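Local structure of 3,4-dihydroxybenzoate decarboxylase (5NY5) at residues A[7-12]-A[310-315]; A[106-111]-A[242-247]; A[113-118]-A[257-262]; A[147-152]-A[315-320]; A[206-211]-A[263-268]. The protein catalyses the reversible decarboxylation of 3,4-dihydroxybenzoate to catechol as a UbiD-family enzyme dependent on prenylated flavin, with a bound metal ion. All coordinates share one frame; numbering follows the deposited sequence.

Interaction 1: residues A[7-12]-A[310-315]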
# COMPACT_ATOMS: atom_id res chain seq x y z
N ASP A 7 -49.69 11.45 24.63
CA ASP A 7 -49.58 12.56 23.70
C ASP A 7 -48.36 13.39 24.08
O ASP A 7 -47.61 13.04 24.99
CB ASP A 7 -50.87 13.40 23.69
CG ASP A 7 -51.32 13.81 25.08
OD1 ASP A 7 -50.49 13.84 26.01
OD2 ASP A 7 -52.52 14.11 25.23
N LEU A 8 -48.18 14.50 23.37
CA LEU A 8 -47.03 15.36 23.63
C LEU A 8 -47.10 16.00 25.01
O LEU A 8 -46.09 16.08 25.72
CB LEU A 8 -46.94 16.43 22.55
CG LEU A 8 -45.88 17.52 22.71
CD1 LEU A 8 -44.49 16.92 22.79
CD2 LEU A 8 -45.98 18.51 21.56
N ARG A 9 -48.29 16.44 25.42
CA ARG A 9 -48.41 17.19 26.67
C ARG A 9 -48.23 16.30 27.89
O ARG A 9 -47.72 16.76 28.92
CB ARG A 9 -49.74 17.92 26.72
CG ARG A 9 -49.91 18.94 25.61
CD ARG A 9 -51.17 19.75 25.77
NE ARG A 9 -51.46 20.54 24.58
CZ ARG A 9 -52.36 21.51 24.53
NH1 ARG A 9 -53.07 21.83 25.60
NH2 ARG A 9 -52.55 22.18 23.39
N SER A 10 -48.64 15.03 27.81
CA SER A 10 -48.35 14.12 28.91
C SER A 10 -46.87 13.77 28.97
O SER A 10 -46.36 13.42 30.05
CB SER A 10 -49.20 12.85 28.79
OG SER A 10 -49.41 12.49 27.44
N ALA A 11 -46.16 13.86 27.85
CA ALA A 11 -44.72 13.63 27.86
C ALA A 11 -43.99 14.81 28.49
O ALA A 11 -43.05 14.62 29.27
CB ALA A 11 -44.21 13.37 26.45
N ILE A 12 -44.40 16.03 28.16
CA ILE A 12 -43.82 17.21 28.78
C ILE A 12 -44.01 17.17 30.29
O ILE A 12 -43.13 17.58 31.06
CB ILE A 12 -44.42 18.49 28.17
CG1 ILE A 12 -44.05 18.58 26.68
CG2 ILE A 12 -43.96 19.73 28.92
CD1 ILE A 12 -44.65 19.78 25.98
N THR A 310 -55.82 21.43 11.14
CA THR A 310 -56.57 20.88 12.26
C THR A 310 -55.66 20.82 13.48
O THR A 310 -54.58 20.24 13.41
CB THR A 310 -57.11 19.49 11.90
OG1 THR A 310 -58.37 19.63 11.22
CG2 THR A 310 -57.29 18.63 13.11
N MSE A 311 -56.10 21.43 14.58
CA MSE A 311 -55.27 21.51 15.78
C MSE A 311 -56.10 21.59 17.05
O MSE A 311 -57.28 21.94 17.01
CB MSE A 311 -54.33 22.71 15.69
CG MSE A 311 -55.02 24.04 15.45
SE MSE A 311 -53.75 25.48 15.08
CE MSE A 311 -53.92 26.48 16.75
N ARG A 312 -55.49 21.24 18.18
CA ARG A 312 -56.18 21.36 19.46
C ARG A 312 -56.06 22.79 19.99
O ARG A 312 -55.38 23.65 19.42
CB ARG A 312 -55.63 20.37 20.48
CG ARG A 312 -54.24 19.84 20.21
CD ARG A 312 -53.67 19.20 21.48
NE ARG A 312 -53.81 17.74 21.51
CZ ARG A 312 -53.73 17.02 22.63
NH1 ARG A 312 -53.86 15.70 22.57
NH2 ARG A 312 -53.54 17.61 23.80
N ASN A 313 -56.76 23.04 21.09
CA ASN A 313 -56.75 24.36 21.71
C ASN A 313 -55.35 24.70 22.20
O ASN A 313 -54.73 23.93 22.95
CB ASN A 313 -57.74 24.41 22.87
CG ASN A 313 -59.18 24.33 22.41
OD1 ASN A 313 -59.49 24.63 21.26
ND2 ASN A 313 -60.07 23.94 23.32
N HIS A 314 -54.84 25.86 21.78
CA HIS A 314 -53.49 26.31 22.10
C HIS A 314 -52.46 25.29 21.62
O HIS A 314 -51.62 24.80 22.39
CB HIS A 314 -53.36 26.60 23.60
CG HIS A 314 -52.26 27.55 23.94
ND1 HIS A 314 -51.69 27.61 25.19
CD2 HIS A 314 -51.63 28.49 23.19
CE1 HIS A 314 -50.75 28.54 25.20
NE2 HIS A 314 -50.70 29.09 24.00
N ALA A 315 -52.52 24.99 20.33
CA ALA A 315 -51.74 23.90 19.76
C ALA A 315 -50.25 24.20 19.83
O ALA A 315 -49.80 25.30 19.49
CB ALA A 315 -52.15 23.66 18.31

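Interaction 2: residues A[106-111]-A[242-247]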
# COMPACT_ATOMS: atom_id res chain seq x y z
N ALA A 106 -51.47 -2.80 17.67
CA ALA A 106 -52.04 -2.15 16.50
C ALA A 106 -52.85 -0.92 16.88
O ALA A 106 -53.47 -0.88 17.94
CB ALA A 106 -52.92 -3.13 15.73
N PRO A 107 -52.85 0.11 16.03
CA PRO A 107 -53.66 1.30 16.30
C PRO A 107 -55.15 1.00 16.20
O PRO A 107 -55.59 -0.04 15.71
CB PRO A 107 -53.21 2.29 15.23
CG PRO A 107 -52.63 1.44 14.14
CD PRO A 107 -52.02 0.26 14.83
N VAL A 108 -55.94 1.96 16.67
CA VAL A 108 -57.40 1.85 16.72
C VAL A 108 -58.01 3.16 16.25
O VAL A 108 -57.54 4.24 16.63
CB VAL A 108 -57.89 1.49 18.14
CG1 VAL A 108 -59.40 1.59 18.22
CG2 VAL A 108 -57.42 0.10 18.54
N VAL A 109 -59.05 3.07 15.43
CA VAL A 109 -59.75 4.26 14.97
C VAL A 109 -60.79 4.68 16.00
O VAL A 109 -61.40 3.84 16.67
CB VAL A 109 -60.40 4.01 13.59
CG1 VAL A 109 -59.36 3.56 12.59
CG2 VAL A 109 -61.51 2.97 13.70
N VAL A 110 -60.96 5.99 16.17
CA VAL A 110 -61.90 6.54 17.14
C VAL A 110 -62.67 7.68 16.49
O VAL A 110 -62.18 8.32 15.55
CB VAL A 110 -61.20 7.03 18.43
CG1 VAL A 110 -60.44 5.90 19.10
CG2 VAL A 110 -60.29 8.20 18.12
N PRO A 111 -63.88 7.96 16.98
CA PRO A 111 -64.64 9.09 16.46
C PRO A 111 -64.04 10.42 16.90
O PRO A 111 -63.23 10.49 17.83
CB PRO A 111 -66.04 8.90 17.05
CG PRO A 111 -66.08 7.46 17.47
CD PRO A 111 -64.69 7.12 17.88
N GLN A 242 -48.12 0.19 25.90
CA GLN A 242 -49.13 -0.82 26.23
C GLN A 242 -50.54 -0.25 26.07
O GLN A 242 -51.46 -0.58 26.82
CB GLN A 242 -48.92 -1.38 27.63
CG GLN A 242 -47.72 -2.30 27.75
CD GLN A 242 -47.85 -3.52 26.86
OE1 GLN A 242 -47.27 -3.58 25.77
NE2 GLN A 242 -48.60 -4.51 27.32
N GLN A 243 -50.70 0.63 25.09
CA GLN A 243 -51.95 1.33 24.82
C GLN A 243 -51.99 1.70 23.35
O GLN A 243 -51.10 2.41 22.86
CB GLN A 243 -52.06 2.58 25.70
CG GLN A 243 -53.34 3.35 25.51
CD GLN A 243 -54.53 2.66 26.13
OE1 GLN A 243 -54.40 1.88 27.07
NE2 GLN A 243 -55.71 2.94 25.59
N PRO A 244 -52.98 1.23 22.60
CA PRO A 244 -52.99 1.45 21.15
C PRO A 244 -53.05 2.92 20.79
O PRO A 244 -53.70 3.73 21.46
CB PRO A 244 -54.25 0.70 20.68
CG PRO A 244 -55.08 0.55 21.91
CD PRO A 244 -54.12 0.41 23.04
N VAL A 245 -52.34 3.27 19.71
CA VAL A 245 -52.40 4.63 19.18
C VAL A 245 -53.76 4.86 18.55
O VAL A 245 -54.25 4.04 17.77
CB VAL A 245 -51.27 4.85 18.16
CG1 VAL A 245 -51.33 6.26 17.59
CG2 VAL A 245 -49.92 4.59 18.81
N GLU A 246 -54.38 5.99 18.88
CA GLU A 246 -55.72 6.29 18.41
C GLU A 246 -55.68 7.08 17.11
O GLU A 246 -54.89 8.02 16.97
CB GLU A 246 -56.51 7.06 19.48
CG GLU A 246 -56.82 6.23 20.71
CD GLU A 246 -57.29 7.06 21.88
OE1 GLU A 246 -57.25 6.56 23.02
OE2 GLU A 246 -57.70 8.22 21.66
N LEU A 247 -56.53 6.70 16.17
CA LEU A 247 -56.63 7.34 14.87
C LEU A 247 -58.03 7.91 14.67
O LEU A 247 -59.01 7.39 15.21
CB LEU A 247 -56.31 6.36 13.73
CG LEU A 247 -54.91 5.75 13.77
CD1 LEU A 247 -54.75 4.69 12.69
CD2 LEU A 247 -53.86 6.83 13.62

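Interaction 3: residues A[113-118]-A[257-262]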
# COMPACT_ATOMS: atom_id res chain seq x y z
N SER A 113 -65.13 12.52 18.65
CA SER A 113 -65.36 12.78 20.06
C SER A 113 -64.08 12.62 20.87
O SER A 113 -63.87 13.34 21.86
CB SER A 113 -66.45 11.85 20.58
OG SER A 113 -66.60 11.94 21.99
N GLN A 114 -63.20 11.71 20.46
CA GLN A 114 -61.98 11.38 21.20
C GLN A 114 -60.73 11.84 20.47
O GLN A 114 -59.65 11.29 20.66
CB GLN A 114 -61.91 9.87 21.45
CG GLN A 114 -62.81 9.34 22.55
CD GLN A 114 -62.64 7.84 22.72
OE1 GLN A 114 -63.16 7.06 21.92
NE2 GLN A 114 -61.90 7.43 23.75
N ALA A 115 -60.87 12.87 19.63
CA ALA A 115 -59.79 13.38 18.79
C ALA A 115 -59.48 14.81 19.20
O ALA A 115 -59.96 15.77 18.57
CB ALA A 115 -60.16 13.31 17.31
N PRO A 116 -58.66 15.00 20.24
CA PRO A 116 -58.26 16.37 20.62
C PRO A 116 -57.63 17.14 19.48
O PRO A 116 -57.72 18.37 19.45
CB PRO A 116 -57.26 16.13 21.75
CG PRO A 116 -57.62 14.80 22.30
CD PRO A 116 -58.10 13.99 21.14
N CYS A 117 -57.00 16.44 18.52
CA CYS A 117 -56.38 17.13 17.40
C CYS A 117 -57.40 17.95 16.62
O CYS A 117 -57.03 18.98 16.03
CB CYS A 117 -55.70 16.11 16.48
SG CYS A 117 -56.82 15.13 15.45
N GLN A 118 -58.67 17.55 16.62
CA GLN A 118 -59.70 18.25 15.85
C GLN A 118 -60.52 19.21 16.71
O GLN A 118 -61.69 19.47 16.40
CB GLN A 118 -60.61 17.23 15.16
CG GLN A 118 -59.89 16.42 14.09
CD GLN A 118 -60.81 15.48 13.34
OE1 GLN A 118 -61.97 15.31 13.70
NE2 GLN A 118 -60.30 14.88 12.28
N ALA A 257 -55.87 10.53 10.65
CA ALA A 257 -54.86 11.36 11.31
C ALA A 257 -54.68 10.89 12.74
O ALA A 257 -55.51 10.16 13.30
CB ALA A 257 -55.25 12.84 11.29
N ILE A 258 -53.56 11.31 13.34
CA ILE A 258 -53.28 10.98 14.73
C ILE A 258 -54.26 11.74 15.62
O ILE A 258 -54.27 12.98 15.63
CB ILE A 258 -51.83 11.30 15.09
CG1 ILE A 258 -50.87 10.48 14.23
CG2 ILE A 258 -51.57 11.04 16.57
CD1 ILE A 258 -51.00 8.99 14.42
N ALA A 259 -55.07 11.00 16.37
CA ALA A 259 -56.13 11.63 17.16
C ALA A 259 -55.56 12.50 18.27
O ALA A 259 -56.10 13.58 18.55
CB ALA A 259 -57.06 10.56 17.74
N ARG A 260 -54.48 12.07 18.90
CA ARG A 260 -53.88 12.78 20.02
C ARG A 260 -52.86 13.82 19.58
O ARG A 260 -52.17 14.39 20.43
CB ARG A 260 -53.23 11.80 20.99
CG ARG A 260 -54.18 10.74 21.53
CD ARG A 260 -55.18 11.34 22.49
NE ARG A 260 -54.57 11.65 23.78
CZ ARG A 260 -55.20 12.29 24.76
NH1 ARG A 260 -56.44 12.71 24.59
NH2 ARG A 260 -54.57 12.53 25.91
N ALA A 261 -52.76 14.09 18.29
CA ALA A 261 -51.74 15.00 17.79
C ALA A 261 -52.05 16.44 18.18
O ALA A 261 -53.17 16.78 18.57
CB ALA A 261 -51.61 14.89 16.28
N GLU A 262 -51.04 17.30 18.06
CA GLU A 262 -51.22 18.72 18.34
C GLU A 262 -51.76 19.46 17.12
O GLU A 262 -52.74 20.20 17.23
CB GLU A 262 -49.89 19.34 18.79
CG GLU A 262 -49.49 18.98 20.21
CD GLU A 262 -50.25 19.76 21.26
OE1 GLU A 262 -50.60 20.93 20.99
OE2 GLU A 262 -50.51 19.21 22.35

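Interaction 4: residues A[147-152]-A[315-320]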
# COMPACT_ATOMS: atom_id res chain seq x y z
N PRO A 147 -39.63 28.81 5.34
CA PRO A 147 -40.08 28.20 6.59
C PRO A 147 -40.30 26.70 6.41
O PRO A 147 -40.79 26.25 5.38
CB PRO A 147 -41.38 28.94 6.91
CG PRO A 147 -41.76 29.65 5.65
CD PRO A 147 -40.49 29.94 4.94
N PHE A 148 -39.92 25.94 7.44
CA PHE A 148 -39.88 24.49 7.36
C PHE A 148 -40.62 23.86 8.53
O PHE A 148 -40.52 24.33 9.67
CB PHE A 148 -38.43 23.97 7.37
CG PHE A 148 -37.89 23.63 6.01
CD1 PHE A 148 -38.20 22.42 5.41
CD2 PHE A 148 -37.06 24.51 5.34
CE1 PHE A 148 -37.69 22.10 4.16
CE2 PHE A 148 -36.56 24.20 4.09
CZ PHE A 148 -36.87 23.00 3.50
N PHE A 149 -41.38 22.81 8.25
CA PHE A 149 -41.80 21.84 9.25
C PHE A 149 -40.90 20.62 9.12
O PHE A 149 -40.76 20.08 8.02
CB PHE A 149 -43.27 21.44 9.07
CG PHE A 149 -44.23 22.58 9.12
CD1 PHE A 149 -44.62 23.12 10.34
CD2 PHE A 149 -44.78 23.11 7.96
CE1 PHE A 149 -45.51 24.17 10.39
CE2 PHE A 149 -45.67 24.16 8.01
CZ PHE A 149 -46.04 24.69 9.23
N CYS A 150 -40.30 20.20 10.22
CA CYS A 150 -39.28 19.16 10.16
C CYS A 150 -39.69 17.85 10.82
O CYS A 150 -38.95 16.86 10.70
CB CYS A 150 -37.98 19.66 10.81
SG CYS A 150 -37.27 21.08 9.98
N LEU A 151 -40.83 17.80 11.50
CA LEU A 151 -41.29 16.59 12.17
C LEU A 151 -42.74 16.29 11.80
O LEU A 151 -43.60 16.09 12.66
CB LEU A 151 -41.11 16.70 13.68
CG LEU A 151 -39.65 16.73 14.15
CD1 LEU A 151 -39.57 16.96 15.65
CD2 LEU A 151 -38.95 15.44 13.77
N GLY A 152 -43.02 16.28 10.50
CA GLY A 152 -44.34 15.93 10.03
C GLY A 152 -44.50 14.44 9.80
O GLY A 152 -43.91 13.88 8.87
N ALA A 315 -52.52 24.99 20.33
CA ALA A 315 -51.74 23.90 19.76
C ALA A 315 -50.25 24.20 19.83
O ALA A 315 -49.80 25.30 19.49
CB ALA A 315 -52.15 23.66 18.31
N ILE A 316 -49.48 23.21 20.28
CA ILE A 316 -48.03 23.32 20.33
C ILE A 316 -47.47 22.96 18.96
O ILE A 316 -47.83 21.92 18.38
CB ILE A 316 -47.46 22.40 21.42
CG1 ILE A 316 -48.00 22.80 22.79
CG2 ILE A 316 -45.95 22.43 21.40
CD1 ILE A 316 -47.69 21.80 23.88
N LEU A 317 -46.60 23.81 18.43
CA LEU A 317 -45.89 23.52 17.19
C LEU A 317 -44.55 22.88 17.54
O LEU A 317 -43.67 23.54 18.11
CB LEU A 317 -45.70 24.79 16.36
CG LEU A 317 -45.01 24.60 15.01
CD1 LEU A 317 -45.68 23.49 14.22
CD2 LEU A 317 -45.01 25.89 14.22
N GLN A 318 -44.38 21.61 17.20
CA GLN A 318 -43.16 20.87 17.48
C GLN A 318 -42.32 20.74 16.21
O GLN A 318 -42.84 20.41 15.15
CB GLN A 318 -43.47 19.48 18.03
CG GLN A 318 -42.24 18.63 18.30
CD GLN A 318 -42.57 17.28 18.90
OE1 GLN A 318 -43.71 16.84 18.86
NE2 GLN A 318 -41.57 16.62 19.45
N THR A 319 -41.03 21.02 16.34
CA THR A 319 -40.07 20.84 15.26
C THR A 319 -38.71 20.57 15.89
O THR A 319 -38.60 20.32 17.10
CB THR A 319 -40.06 22.05 14.33
OG1 THR A 319 -39.23 21.78 13.19
CG2 THR A 319 -39.54 23.29 15.05
N LEU A 320 -37.65 20.60 15.08
CA LEU A 320 -36.30 20.37 15.56
C LEU A 320 -35.40 21.51 15.12
O LEU A 320 -35.78 22.35 14.29
CB LEU A 320 -35.74 19.02 15.08
CG LEU A 320 -35.84 18.62 13.60
CD1 LEU A 320 -34.87 19.40 12.73
CD2 LEU A 320 -35.61 17.13 13.45

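Interaction 5: residues A[206-211]-A[263-268]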
# COMPACT_ATOMS: atom_id res chain seq x y z
N VAL A 206 -53.20 12.95 1.90
CA VAL A 206 -52.25 12.72 2.98
C VAL A 206 -52.64 13.56 4.19
O VAL A 206 -53.32 14.58 4.07
CB VAL A 206 -50.79 13.04 2.56
CG1 VAL A 206 -50.32 12.08 1.48
CG2 VAL A 206 -50.69 14.48 2.09
N THR A 207 -52.20 13.11 5.36
CA THR A 207 -52.30 13.89 6.59
C THR A 207 -50.90 14.06 7.18
O THR A 207 -50.10 13.12 7.17
CB THR A 207 -53.21 13.23 7.62
OG1 THR A 207 -52.59 12.04 8.13
CG2 THR A 207 -54.55 12.87 6.99
N ILE A 208 -50.63 15.25 7.68
CA ILE A 208 -49.33 15.60 8.24
C ILE A 208 -49.53 15.81 9.73
O ILE A 208 -50.11 16.82 10.15
CB ILE A 208 -48.74 16.84 7.57
CG1 ILE A 208 -48.72 16.63 6.05
CG2 ILE A 208 -47.35 17.12 8.09
CD1 ILE A 208 -48.80 17.91 5.26
N ASN A 209 -49.05 14.87 10.53
CA ASN A 209 -49.31 14.84 11.97
C ASN A 209 -48.10 15.38 12.71
O ASN A 209 -46.99 14.85 12.56
CB ASN A 209 -49.64 13.42 12.42
CG ASN A 209 -50.74 12.79 11.59
OD1 ASN A 209 -51.89 12.72 12.02
ND2 ASN A 209 -50.39 12.31 10.40
N MSE A 210 -48.30 16.43 13.50
CA MSE A 210 -47.21 17.07 14.22
C MSE A 210 -47.56 17.31 15.69
O MSE A 210 -48.70 17.66 16.01
CB MSE A 210 -46.83 18.39 13.54
CG MSE A 210 -46.45 18.25 12.08
SE MSE A 210 -46.07 19.95 11.22
CE MSE A 210 -47.80 20.80 11.47
N GLY A 211 -46.58 17.14 16.57
CA GLY A 211 -46.81 17.27 17.99
C GLY A 211 -47.34 15.98 18.59
O GLY A 211 -48.54 15.87 18.87
N ILE A 263 -51.14 19.27 15.96
CA ILE A 263 -51.53 19.94 14.73
C ILE A 263 -51.61 18.91 13.61
O ILE A 263 -50.78 18.00 13.53
CB ILE A 263 -50.55 21.07 14.35
CG1 ILE A 263 -50.37 22.04 15.53
CG2 ILE A 263 -51.04 21.83 13.13
CD1 ILE A 263 -49.50 23.22 15.21
N ILE A 264 -52.61 19.07 12.74
CA ILE A 264 -52.79 18.22 11.57
C ILE A 264 -52.88 19.11 10.34
O ILE A 264 -53.58 20.13 10.36
CB ILE A 264 -54.05 17.34 11.68
CG1 ILE A 264 -54.04 16.54 12.99
CG2 ILE A 264 -54.16 16.40 10.49
CD1 ILE A 264 -52.93 15.54 13.06
N ILE A 265 -52.18 18.73 9.28
CA ILE A 265 -52.31 19.37 7.98
C ILE A 265 -52.87 18.33 7.02
O ILE A 265 -52.23 17.31 6.75
CB ILE A 265 -50.97 19.92 7.48
CG1 ILE A 265 -50.39 20.92 8.48
CG2 ILE A 265 -51.15 20.59 6.13
CD1 ILE A 265 -49.08 21.52 8.04
N GLU A 266 -54.08 18.58 6.52
CA GLU A 266 -54.72 17.70 5.55
C GLU A 266 -54.55 18.30 4.16
O GLU A 266 -55.00 19.43 3.91
CB GLU A 266 -56.20 17.52 5.87
CG GLU A 266 -56.48 16.81 7.19
CD GLU A 266 -57.96 16.61 7.44
OE1 GLU A 266 -58.76 16.91 6.54
OE2 GLU A 266 -58.31 16.15 8.55
N GLY A 267 -53.89 17.56 3.28
CA GLY A 267 -53.63 18.05 1.94
C GLY A 267 -53.58 16.92 0.94
O GLY A 267 -53.78 15.76 1.27
N GLU A 268 -53.29 17.30 -0.30
CA GLU A 268 -53.17 16.35 -1.40
C GLU A 268 -51.93 16.67 -2.22
O GLU A 268 -51.56 17.84 -2.39
CB GLU A 268 -54.42 16.38 -2.30
CG GLU A 268 -55.68 15.88 -1.63
CD GLU A 268 -56.92 16.15 -2.45
OE1 GLU A 268 -58.03 15.81 -1.98
OE2 GLU A 268 -56.79 16.70 -3.56

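Interaction 1: residues A[7-12]-A[310-315]
R9 reaches from the first turn of helix 8-16 to the loop that follows strand 303-311, and two arginines and one aspartate carry the contact. The buried side holds D7 and R312. R312 NH1 gives a weak hydrogen bond to D7 OD2 at 3.4 Å, part of a salt bridge in which the carboxylate and guanidinium planes stand 81° apart. The same OD2 also pairs with R260, its stronger partner. The R312 chain bends at chi3 (98°) and slides past R9 in the opposite direction; its NH2 lies over one face of the R9 guanidinium, 3.7 Å from R9 NE. This approach of like charges is probably eased by E262, which forms a salt bridge with R9 NE. The exposed side is formed by N313 and H314, whose side chains lead away from the helix, yet it carries the stronger bond between the segments: R9 NH2 donates to N313 O at 2.8 Å, with the acceptor close to the guanidinium plane. The motif is a capping box of D7, at the N-cap, and S10, whose side-chain oxygens are doubtfully placed; salt bridges join this start of helix 8-16 to the end of strand 303-311 and to the 258-261 turn.

Interaction 2: residues A[106-111]-A[242-247]
P107 and V108 lie beside P244 to L247 at the start of a parallel strand pair, 108-110 with 246-249, in a small mixed sheet whose third strand is 256-258. Backbone hydrogen bonds set the register, pairing V108 with E246 and V109 with L247. V108 uses both its polar backbone atoms: its N donates to V245 O at 2.9 Å, and its O accepts from L247 N at 2.7 Å. V110 N then donates to L247 O, the alternation expected of parallel strands. CA-H...O contacts supplement these bonds, one from E246 CA to V108 O and one from V109 CA to L247 O. Apolar packing differs on the two faces. On the face of V109 and L247, the P107 ring and the L247 side chain lie side by side, pointing the same way, with P107 CB 3.8 Å from L247 CD1. L247 also touches L234 of helix 234-241, which joins the sheet to that helix. On the face of V108 and E246, V110 CG1 touches E246 CG at 4.0 Å, the two side chains meeting at a slant. At the strand entrance V108 CG2, anti to its own carbonyl carbon, meets P244 CB at 3.9 Å.

Interaction 3: residues A[113-118]-A[257-262]
A type I beta turn from I258 to A261, which links strand 256-258 to strand 263-269, receives the 3-10 segment beginning at P116 and C117. The two pieces are joined by one backbone hydrogen bond, from C117 N to A259 O at 3.0 Å. P116 has no hydrogen to offer, but its CD lies 3.3 Å from the same oxygen, so P116 CD and C117 N both approach A259 O. Small side chains allow the backbones to come close: A115 CB meets A259 CB at 4.2 Å, and C117 CB touches A261 O at 3.3 Å and lies near A261 CB. Over the turn, R260 bends at chi2 and chi3 (-70° and -75°), which returns its chain toward P116. The ring and the arginine meet obliquely, with P116 CG 3.3 Å from R260 NH1. The other terminal nitrogen, R260 NH2, is engaged by D7 in a salt bridge, and A261 O accepts from R312 NE, so the turn is also tied to the N-terminal helix and to the end of strand 303-311. C117 SG lies between its own backbone N and carbonyl carbon (chi1 75°), a rotation that places the sulphur 3.3 Å from I258 O.

Interaction 4: residues A[147-152]-A[315-320]
L151 projects from strand 148-157 onto the end of strand 316-319, and its side chain shows how two strands that are not sheet neighbours can pack. From CB, the first torsion (-68°) sets CG anti to the carbonyl carbon, and at CG the chain already meets L320 CD2, 4.1 Å away. There it divides. CD1 lies against the backbone of T319, 3.7 Å from its carbonyl carbon, and also touches Q318 CG. CD2 meets L320 CD2 at 3.8 Å, so that the two leucines cross at a slant, methyl against methyl. E326 and L330 of helix 324-346 also touch L151. The axes of strands 148-152 and 316-319 cross at 86° with a closest approach of 6.1 Å, and no hydrogen bond joins the two segments. This is nearly orthogonal packing between the antiparallel sheet of the Rift-related, FMN-binding-type domain and the small mixed sheet that 316-319 shares with strand 70-73. The site is near the flavin pocket: the side chain of L151 is about 5 Å from that of I169, which in the holoenzyme binds prenylated FMN, absent here. Beside L151, C150 CB touches T319 OG1 at 3.4 Å and L320 CD1 at 3.7 Å. L320 can reach it because its CG sits between its own backbone N and carbonyl carbon (chi1 49°). Elsewhere in the contact, L317 and F149 meet at about a right angle, with L317 CD1 approaching the rim of the F149 ring near its plane, 3.9 Å from CE1.

Interaction 5: residues A[206-211]-A[263-268]
M210, modelled as selenomethionine, bends at its third torsion (chi3 -60°), which turns CE toward the neighbouring strand. There CE touches I263 CG2 at 3.8 Å and I265 CD1 at 3.7 Å, on one face of the strand pair. On the same face I208 CD1 packs obliquely on I265 CG2 at 3.7 Å, and next to it V206 stands opposite G267, which has no side chain to set against it; V206 CG2 meets G267 O instead. The other face carries N209 and T207. The second torsion of I264 (-65°) brings its CD1 to within 3.2 Å of N209 OD1. That oxygen is the acceptor for I258 N, while N209 ND2 donates to T207 OG1 at 3.2 Å and to L153 O; T207 OG1 is also hydrogen-bonded to K256 O. The buried amide is therefore gripped at both ends, and it links this pair to strands 148-157 and 256-258. Between the faces run six backbone hydrogen bonds, two each in the hydrogen-bonded pairs V206 with G267, I208 with I265 and M210 with I263. Among them M210 N meets I263 O at 2.9 Å. T207 with E266 and N209 with I264 are the alternating non-hydrogen-bonded pairs. I208 lies about 7 Å, side chain to side chain, from H170, a residue that binds prenylated FMN in the cofactor-bound enzyme, though no flavin is present here. This is regular antiparallel pairing within the curled sheet of the Rift-related, UbiD-type flavin-binding domain.

From the N terminus, interaction 1 brings the first helix, 8-16, against 310-315, closing a loop of nearly 300 residues that contains interactions 2, 3 and 5. Interactions 2 and 3 cross, since 106-111 and 113-118 pair with 242-247 and 257-262 in turn, and they share the small sheet of strands 108-110, 246-249 and 256-258. Interaction 5 crosses both and lies inside the loop of interaction 4, where 147-152 meets 315-320. Interaction 4 crosses interactions 1, 2 and 3, and shares A315 with interaction 1. Salt bridges join interactions 1 and 3, whose centres are about 9 Å apart, tying the N-terminal helix to the flavin-domain sheets.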